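Local coordinates for hypothetical protein AQ_328 (Aquifex aeolicus, PDB 1R4V) that is of unknown function but adopts a histone fold and may take part in protein heterodimerisation, at residues M23-P26 / L32-Y35; T48-L53 / L110-F115; H34-R37 / D41-L44. One frame throughout, in Å; residues are numbered along the deposited sequence.

Contact 1: M23-P26 / L32-Y35; sequences MLRP and LDHY. With ZN (zinc ion), chain C; CAC (cacodylate ion), chain D.
R25 reaches from the loop before helix 29-40 to D33 and spends both terminal nitrogens on one carboxylate oxygen. NH1 of R25 lies 3.0 Å from OD2 of D33, on that oxygen's anti lone pair, while NH2 of R25, at 3.2 Å from the same OD2, comes in from above the carboxylate plane. The guanidinium and carboxylate planes stand 87° apart, with OD2 in the plane of the guanidinium. An extended chain, with CG of R25 anti to its own N (chi1 -168°), gives the span needed; the flat guanidinium has two terminal N-H groups for one oxygen and NE left for D46. OD2 of D33 also binds zinc at 2.0 Å and takes a bond from water 1 at 2.8 Å. Its partner OD1 is satisfied by R37 and, at 3.2 Å, by water 2, itself a zinc ligand. Water 3 and O1 of the cacodylate, probably from the crystallisation liquor, complete the four ligands, and ND1 of H34 donates to O2 of the cacodylate at 2.9 Å. With an alanine here, D46 would probably lose its partner at NE, and OD2 of D33 would be left mainly to the zinc and water 1. The loop lies against helix 29-40, with R25 also touching I49 of helix 46-62, while L32 rests on I49 and on L109 of helix 106-113.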
loop_
_atom_site.group_PDB
_atom_site.type_symbol
_atom_site.label_atom_id
_atom_site.label_comp_id
_atom_site.label_asym_id
_atom_site.label_seq_id
_atom_site.Cartn_x
_atom_site.Cartn_y
_atom_site.Cartn_z
HETATM N N MSE A 23 -15.357 9.520 -16.509
HETATM C CA MSE A 23 -14.251 8.669 -16.930
HETATM C C MSE A 23 -12.872 9.304 -16.699
HETATM O O MSE A 23 -11.859 8.607 -16.861
HETATM C CB MSE A 23 -14.405 8.268 -18.402
HETATM C CG MSE A 23 -15.721 7.553 -18.746
HETATM SE SE MSE A 23 -15.987 5.830 -17.841
HETATM C CE MSE A 23 -14.462 4.802 -18.615
ATOM N N LEU A 24 -12.827 10.589 -16.333
ATOM C CA LEU A 24 -11.570 11.281 -16.001
ATOM C C LEU A 24 -11.052 11.013 -14.599
ATOM O O LEU A 24 -9.868 11.233 -14.344
ATOM C CB LEU A 24 -11.646 12.803 -16.203
ATOM C CG LEU A 24 -11.180 13.314 -17.578
ATOM C CD1 LEU A 24 -9.671 13.236 -17.812
ATOM C CD2 LEU A 24 -11.877 12.549 -18.665
ATOM N N ARG A 25 -11.898 10.545 -13.686
ATOM C CA ARG A 25 -11.429 10.215 -12.349
ATOM C C ARG A 25 -10.196 9.331 -12.528
ATOM O O ARG A 25 -10.272 8.380 -13.313
ATOM C CB ARG A 25 -12.504 9.459 -11.586
ATOM C CG ARG A 25 -12.237 9.330 -10.102
ATOM C CD ARG A 25 -13.259 8.436 -9.453
ATOM N NE ARG A 25 -13.276 8.619 -8.010
ATOM C CZ ARG A 25 -13.971 7.868 -7.178
ATOM N NH1 ARG A 25 -14.685 6.858 -7.626
ATOM N NH2 ARG A 25 -13.927 8.122 -5.885
ATOM N N PRO A 26 -9.085 9.608 -11.834
ATOM C CA PRO A 26 -7.871 8.814 -12.030
ATOM C C PRO A 26 -8.190 7.326 -11.998
ATOM O O PRO A 26 -9.021 6.879 -11.216
ATOM C CB PRO A 26 -6.975 9.247 -10.865
ATOM C CG PRO A 26 -7.395 10.643 -10.567
ATOM C CD PRO A 26 -8.870 10.660 -10.822
ATOM N N LEU A 32 -11.291 0.918 -6.474
ATOM C CA LEU A 32 -10.913 0.923 -5.066
ATOM C C LEU A 32 -12.107 1.386 -4.247
ATOM O O LEU A 32 -12.457 0.750 -3.265
ATOM C CB LEU A 32 -9.736 1.857 -4.846
ATOM C CG LEU A 32 -9.157 1.842 -3.416
ATOM C CD1 LEU A 32 -8.465 0.533 -3.103
ATOM C CD2 LEU A 32 -8.231 3.015 -3.259
ATOM N N ASP A 33 -12.707 2.495 -4.683
ATOM C CA ASP A 33 -13.883 3.107 -4.059
ATOM C C ASP A 33 -14.942 2.045 -3.908
ATOM O O ASP A 33 -15.427 1.736 -2.814
ATOM C CB ASP A 33 -14.317 4.281 -4.936
ATOM C CG ASP A 33 -15.619 4.946 -4.517
ATOM O OD1 ASP A 33 -16.250 4.594 -3.504
ATOM O OD2 ASP A 33 -16.086 5.857 -5.224
ATOM N N HIS A 34 -15.269 1.440 -5.044
ATOM C CA HIS A 34 -16.241 0.373 -5.092
ATOM C C HIS A 34 -15.876 -0.823 -4.191
ATOM O O HIS A 34 -16.741 -1.311 -3.472
ATOM C CB HIS A 34 -16.477 0.006 -6.564
ATOM C CG HIS A 34 -17.635 -0.898 -6.768
ATOM N ND1 HIS A 34 -18.811 -0.476 -7.352
ATOM C CD2 HIS A 34 -17.804 -2.201 -6.453
ATOM C CE1 HIS A 34 -19.649 -1.494 -7.410
ATOM N NE2 HIS A 34 -19.064 -2.550 -6.870
ATOM N N TYR A 35 -14.639 -1.309 -4.171
ATOM C CA TYR A 35 -14.276 -2.403 -3.264
ATOM C C TYR A 35 -14.300 -2.037 -1.756
ATOM O O TYR A 35 -14.732 -2.821 -0.903
ATOM C CB TYR A 35 -12.854 -2.916 -3.577
ATOM C CG TYR A 35 -12.525 -4.153 -2.794
ATOM C CD1 TYR A 35 -12.973 -5.385 -3.222
ATOM C CD2 TYR A 35 -11.822 -4.098 -1.601
ATOM C CE1 TYR A 35 -12.694 -6.538 -2.511
ATOM C CE2 TYR A 35 -11.538 -5.247 -0.874
ATOM C CZ TYR A 35 -11.981 -6.461 -1.336
ATOM O OH TYR A 35 -11.739 -7.623 -0.654
HETATM ZN ZN ZN C . -17.941 6.526 -5.510
HETATM AS AS CAC D . -18.673 4.028 -7.771
HETATM O O1 CAC D . -19.007 5.314 -6.652
HETATM O O2 CAC D . -18.849 2.398 -7.185
HETATM C C1 CAC D . -19.803 4.217 -9.373
HETATM C C2 CAC D . -16.774 4.286 -8.188
HETATM O O HOH W 1 -16.070 8.274 -3.778
HETATM O O HOH W 2 -18.712 6.641 -3.548
HETATM O O HOH W 3 -18.403 7.588 -7.201
#

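Contact 2: T48-L53 / L110-F115; sequences TIELLL and LEYIAF
The ring of Y112 has OE1 of E50 at its edge, in the ring plane, whereas OE2 of E50 and CD1 of L53 approach it obliquely; F29 of helix 29-40 adds an edge-to-face ring pair, and P26 also touches the ring. The carboxylate of E50 is turned 67° from the ring, and the two side chains cross at about a right angle. OH of Y112 donates to OE2 of E50 at 2.4 Å, shorter than is usual for such a bond, and its exact length is therefore doubtful. OE1 of E50 is badly angled for a second bond. Glutamate manages this from the flank of its helix because its chain bends at chi2 (-73°), swinging the carboxylate toward the tyrosine. On the buried side, CD1 of L53 rests 3.8 Å from CD2 of Y112, and CB of L53 meets CG2 of I113 at 3.9 Å. Branched aliphatic residues suit this place, where L53 and I113 have the nearest CA atoms of the two segments, 6.9 Å apart; A114 then leaves the helix with positive phi, and K57 takes up the carbonyl of I113. The chemistry is thus divided: a phenol donates to a carboxylate at the partly exposed rim, while hydrocarbon fills the buried side.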
loop_
_atom_site.group_PDB
_atom_site.type_symbol
_atom_site.label_atom_id
_atom_site.label_comp_id
_atom_site.label_asym_id
_atom_site.label_seq_id
_atom_site.Cartn_x
_atom_site.Cartn_y
_atom_site.Cartn_z
ATOM N N THR A 48 -10.045 11.494 0.395
ATOM C CA THR A 48 -9.519 10.491 1.315
ATOM C C THR A 48 -8.772 9.356 0.605
ATOM O O THR A 48 -7.897 8.739 1.218
ATOM C CB THR A 48 -10.579 9.931 2.297
ATOM O OG1 THR A 48 -11.751 9.438 1.616
ATOM C CG2 THR A 48 -11.032 11.043 3.260
ATOM N N ILE A 49 -9.112 9.059 -0.650
ATOM C CA ILE A 49 -8.311 8.136 -1.458
ATOM C C ILE A 49 -6.908 8.689 -1.652
ATOM O O ILE A 49 -5.945 7.933 -1.535
ATOM C CB ILE A 49 -8.946 7.823 -2.825
ATOM C CG1 ILE A 49 -10.204 6.986 -2.649
ATOM C CG2 ILE A 49 -7.950 7.094 -3.764
ATOM C CD1 ILE A 49 -11.147 7.007 -3.864
ATOM N N GLU A 50 -6.771 9.979 -1.944
ATOM C CA GLU A 50 -5.449 10.578 -2.081
ATOM C C GLU A 50 -4.613 10.444 -0.799
ATOM O O GLU A 50 -3.413 10.132 -0.853
ATOM C CB GLU A 50 -5.555 12.058 -2.462
ATOM C CG GLU A 50 -6.008 12.280 -3.888
ATOM C CD GLU A 50 -4.931 11.953 -4.912
ATOM O OE1 GLU A 50 -3.720 12.072 -4.613
ATOM O OE2 GLU A 50 -5.311 11.588 -6.042
ATOM N N LEU A 51 -5.247 10.701 0.344
ATOM C CA LEU A 51 -4.566 10.577 1.629
ATOM C C LEU A 51 -4.149 9.134 1.888
ATOM O O LEU A 51 -3.024 8.882 2.339
ATOM C CB LEU A 51 -5.452 11.126 2.761
ATOM C CG LEU A 51 -5.644 12.653 2.743
ATOM C CD1 LEU A 51 -6.734 13.069 3.721
ATOM C CD2 LEU A 51 -4.372 13.364 3.108
ATOM N N LEU A 52 -5.044 8.200 1.588
ATOM C CA LEU A 52 -4.800 6.770 1.741
ATOM C C LEU A 52 -3.605 6.346 0.883
ATOM O O LEU A 52 -2.676 5.694 1.366
ATOM C CB LEU A 52 -6.046 5.980 1.355
ATOM C CG LEU A 52 -5.917 4.459 1.185
ATOM C CD1 LEU A 52 -5.475 3.802 2.517
ATOM C CD2 LEU A 52 -7.229 3.923 0.722
ATOM N N LEU A 53 -3.624 6.724 -0.387
ATOM C CA LEU A 53 -2.528 6.390 -1.303
ATOM C C LEU A 53 -1.195 7.038 -0.940
ATOM O O LEU A 53 -0.138 6.424 -1.147
ATOM C CB LEU A 53 -2.912 6.741 -2.743
ATOM C CG LEU A 53 -4.109 6.013 -3.334
ATOM C CD1 LEU A 53 -4.333 6.534 -4.770
ATOM C CD2 LEU A 53 -3.921 4.524 -3.314
ATOM N N LEU A 110 -0.941 1.499 -8.531
ATOM C CA LEU A 110 0.518 1.401 -8.480
ATOM C C LEU A 110 1.141 2.427 -9.430
ATOM O O LEU A 110 2.049 3.160 -9.053
ATOM C CB LEU A 110 0.977 -0.007 -8.864
ATOM C CG LEU A 110 2.180 -0.611 -8.132
ATOM C CD1 LEU A 110 2.844 -1.569 -9.075
ATOM C CD2 LEU A 110 3.189 0.386 -7.526
ATOM N N GLU A 111 0.651 2.490 -10.662
ATOM C CA GLU A 111 1.140 3.477 -11.627
ATOM C C GLU A 111 0.839 4.898 -11.175
ATOM O O GLU A 111 1.660 5.796 -11.313
ATOM C CB GLU A 111 0.577 3.252 -13.030
ATOM C CG GLU A 111 1.475 3.857 -14.099
ATOM C CD GLU A 111 1.066 3.499 -15.525
ATOM O OE1 GLU A 111 1.965 3.415 -16.409
ATOM O OE2 GLU A 111 -0.155 3.302 -15.765
ATOM N N TYR A 112 -0.352 5.095 -10.629
ATOM C CA TYR A 112 -0.742 6.391 -10.108
ATOM C C TYR A 112 0.188 6.931 -9.029
ATOM O O TYR A 112 0.546 8.100 -9.085
ATOM C CB TYR A 112 -2.148 6.320 -9.541
ATOM C CG TYR A 112 -2.611 7.666 -9.059
ATOM C CD1 TYR A 112 -3.115 8.571 -9.971
ATOM C CD2 TYR A 112 -2.531 8.032 -7.712
ATOM C CE1 TYR A 112 -3.552 9.800 -9.577
ATOM C CE2 TYR A 112 -2.980 9.285 -7.289
ATOM C CZ TYR A 112 -3.489 10.154 -8.245
ATOM O OH TYR A 112 -3.957 11.414 -7.970
ATOM N N ILE A 113 0.590 6.118 -8.050
ATOM C CA ILE A 113 1.447 6.655 -6.990
ATOM C C ILE A 113 2.870 6.999 -7.432
ATOM O O ILE A 113 3.565 7.739 -6.729
ATOM C CB ILE A 113 1.440 5.783 -5.726
ATOM C CG1 ILE A 113 1.960 4.367 -5.989
ATOM C CG2 ILE A 113 0.031 5.802 -5.132
ATOM C CD1 ILE A 113 2.412 3.603 -4.758
ATOM N N ALA A 114 3.300 6.492 -8.589
ATOM C CA ALA A 114 4.600 6.807 -9.170
ATOM C C ALA A 114 5.692 6.570 -8.117
ATOM O O ALA A 114 6.464 7.469 -7.770
ATOM C CB ALA A 114 4.636 8.229 -9.693
ATOM N N PHE A 115 5.731 5.338 -7.624
ATOM C CA PHE A 115 6.598 4.971 -6.515
ATOM C C PHE A 115 8.069 4.932 -6.928
ATOM O O PHE A 115 8.406 4.372 -7.962
ATOM C CB PHE A 115 6.169 3.606 -5.962
ATOM C CG PHE A 115 7.045 3.104 -4.862
ATOM C CD1 PHE A 115 7.798 1.951 -5.019
ATOM C CD2 PHE A 115 7.132 3.797 -3.669
ATOM C CE1 PHE A 115 8.613 1.497 -3.993
ATOM C CE2 PHE A 115 7.942 3.344 -2.634
ATOM C CZ PHE A 115 8.695 2.193 -2.808
#

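Contact 3: H34-R37 / D41-L44. With CAC (cacodylate ion), chain D.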
loop_
_atom_site.group_PDB
_atom_site.type_symbol
_atom_site.label_atom_id
_atom_site.label_comp_id
_atom_site.label_asym_id
_atom_site.label_seq_id
_atom_site.Cartn_x
_atom_site.Cartn_y
_atom_site.Cartn_z
ATOM N N HIS A 34 -15.269 1.440 -5.044
ATOM C CA HIS A 34 -16.241 0.373 -5.092
ATOM C C HIS A 34 -15.876 -0.823 -4.191
ATOM O O HIS A 34 -16.741 -1.311 -3.472
ATOM C CB HIS A 34 -16.477 0.006 -6.564
ATOM C CG HIS A 34 -17.635 -0.898 -6.768
ATOM N ND1 HIS A 34 -18.811 -0.476 -7.352
ATOM C CD2 HIS A 34 -17.804 -2.201 -6.453
ATOM C CE1 HIS A 34 -19.649 -1.494 -7.410
ATOM N NE2 HIS A 34 -19.064 -2.550 -6.870
ATOM N N TYR A 35 -14.639 -1.309 -4.171
ATOM C CA TYR A 35 -14.276 -2.403 -3.264
ATOM C C TYR A 35 -14.300 -2.037 -1.756
ATOM O O TYR A 35 -14.732 -2.821 -0.903
ATOM C CB TYR A 35 -12.854 -2.916 -3.577
ATOM C CG TYR A 35 -12.525 -4.153 -2.794
ATOM C CD1 TYR A 35 -12.973 -5.385 -3.222
ATOM C CD2 TYR A 35 -11.822 -4.098 -1.601
ATOM C CE1 TYR A 35 -12.694 -6.538 -2.511
ATOM C CE2 TYR A 35 -11.538 -5.247 -0.874
ATOM C CZ TYR A 35 -11.981 -6.461 -1.336
ATOM O OH TYR A 35 -11.739 -7.623 -0.654
ATOM N N PHE A 36 -13.764 -0.876 -1.405
ATOM C CA PHE A 36 -13.796 -0.460 0.009
ATOM C C PHE A 36 -15.240 -0.333 0.557
ATOM O O PHE A 36 -15.527 -0.704 1.690
ATOM C CB PHE A 36 -13.000 0.831 0.166
ATOM C CG PHE A 36 -11.549 0.612 0.536
ATOM C CD1 PHE A 36 -10.729 -0.186 -0.238
ATOM C CD2 PHE A 36 -10.994 1.230 1.660
ATOM C CE1 PHE A 36 -9.387 -0.373 0.105
ATOM C CE2 PHE A 36 -9.665 1.044 2.007
ATOM C CZ PHE A 36 -8.861 0.227 1.224
ATOM N N ARG A 37 -16.153 0.187 -0.255
ATOM C CA ARG A 37 -17.531 0.408 0.173
ATOM C C ARG A 37 -18.227 -0.937 0.314
ATOM O O ARG A 37 -18.719 -1.290 1.386
ATOM C CB ARG A 37 -18.238 1.322 -0.818
ATOM C CG ARG A 37 -19.689 1.586 -0.481
ATOM C CD ARG A 37 -20.377 2.583 -1.418
ATOM N NE ARG A 37 -20.645 2.029 -2.749
ATOM C CZ ARG A 37 -19.991 2.301 -3.885
ATOM N NH1 ARG A 37 -20.388 1.691 -4.991
ATOM N NH2 ARG A 37 -18.983 3.162 -3.960
ATOM N N ASP A 41 -16.754 -1.928 4.041
ATOM C CA ASP A 41 -17.623 -0.979 4.744
ATOM C C ASP A 41 -16.944 0.364 5.017
ATOM O O ASP A 41 -17.139 0.956 6.084
ATOM C CB ASP A 41 -18.167 -1.565 6.062
ATOM C CG ASP A 41 -19.079 -2.776 5.849
ATOM O OD1 ASP A 41 -18.858 -3.811 6.526
ATOM O OD2 ASP A 41 -20.036 -2.794 5.029
ATOM N N ILE A 42 -16.142 0.834 4.069
ATOM C CA ILE A 42 -15.461 2.108 4.194
ATOM C C ILE A 42 -15.845 2.938 2.980
ATOM O O ILE A 42 -15.595 2.546 1.843
ATOM C CB ILE A 42 -13.934 1.970 4.239
ATOM C CG1 ILE A 42 -13.467 1.224 5.492
ATOM C CG2 ILE A 42 -13.313 3.366 4.134
ATOM C CD1 ILE A 42 -12.081 0.632 5.366
ATOM N N ASP A 43 -16.436 4.090 3.240
ATOM C CA ASP A 43 -16.858 5.007 2.213
ATOM C C ASP A 43 -15.753 6.042 1.986
ATOM O O ASP A 43 -15.553 6.947 2.783
ATOM C CB ASP A 43 -18.177 5.634 2.663
ATOM C CG ASP A 43 -18.768 6.613 1.654
ATOM O OD1 ASP A 43 -18.200 6.793 0.551
ATOM O OD2 ASP A 43 -19.820 7.272 1.883
ATOM N N LEU A 44 -15.032 5.915 0.874
ATOM C CA LEU A 44 -13.978 6.849 0.484
ATOM C C LEU A 44 -14.482 7.934 -0.470
ATOM O O LEU A 44 -15.463 7.725 -1.173
ATOM C CB LEU A 44 -12.869 6.075 -0.244
ATOM C CG LEU A 44 -12.165 4.905 0.429
ATOM C CD1 LEU A 44 -11.293 4.138 -0.579
ATOM C CD2 LEU A 44 -11.344 5.423 1.594
HETATM AS AS CAC D . -18.673 4.028 -7.771
HETATM O O1 CAC D . -19.007 5.314 -6.652
HETATM O O2 CAC D . -18.849 2.398 -7.185
HETATM C C1 CAC D . -19.803 4.217 -9.373
HETATM C C2 CAC D . -16.774 4.286 -8.188
HETATM O O HOH W 4 -18.085 5.241 -1.520
#
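F36 turns its ring inward against I42 and L44, its CD2 lying 3.9 Å from CD1 of I42 and 3.7 Å from CD1 of L44. The chi1 of F36, -93°, is well off a staggered value, and this swing sets CD2 between the two methyls. I42 runs side by side with the phenylalanine, its CG1 anti to the carbonyl carbon (chi1 -65°); this carries CD1 alongside CD2 of the ring, with CB also near it. L44 crosses at a slant and also touches CB of F36. A143 and L52 pack on the phenylalanine as well, which suits a large apolar ring. In the backbone, N of I42 donates to O of F36 at 2.9 Å, while D41 N to R37 O is weak. D41, with positive phi, lets the chain leave helix 29-40 in a left-handed conformation and head into helix 46-62: a shorter helix, a loop and a longer helix in succession, as in the histone fold this protein adopts. R37 points the other way: its chain is straight as far as CD and then bends at chi3 (73°), bringing NH1 to 2.8 Å from O2 of the cacodylate, in the guanidinium plane. NH2 of R37 bonds to D33 and makes a weak bond to water 4, which lies within bonding distance of OD1 of D43.

Helix 29-40 is common to contacts 1 and 3, whose centres lie about 11 Å apart and which share H34 and Y35. The cacodylate on the zinc joins them: D33 binds the metal, and both H34 and R37 hold the anion's O2. D33 is the carboxylate shared by an arginine from each contact. Contact 2 lies nearer the chain's centre, about 8 Å from it against about 16 Å for each of the others; its own centre is about 12 Å from that of contact 1 and about 16 Å from that of contact 3. I49 connects it to both: its CD1 lies 3.6 Å from NH2 of R25, and its CG1 3.7 Å from CD1 of L44. CD2 of L52 similarly meets CE2 of F36 at 4.0 Å.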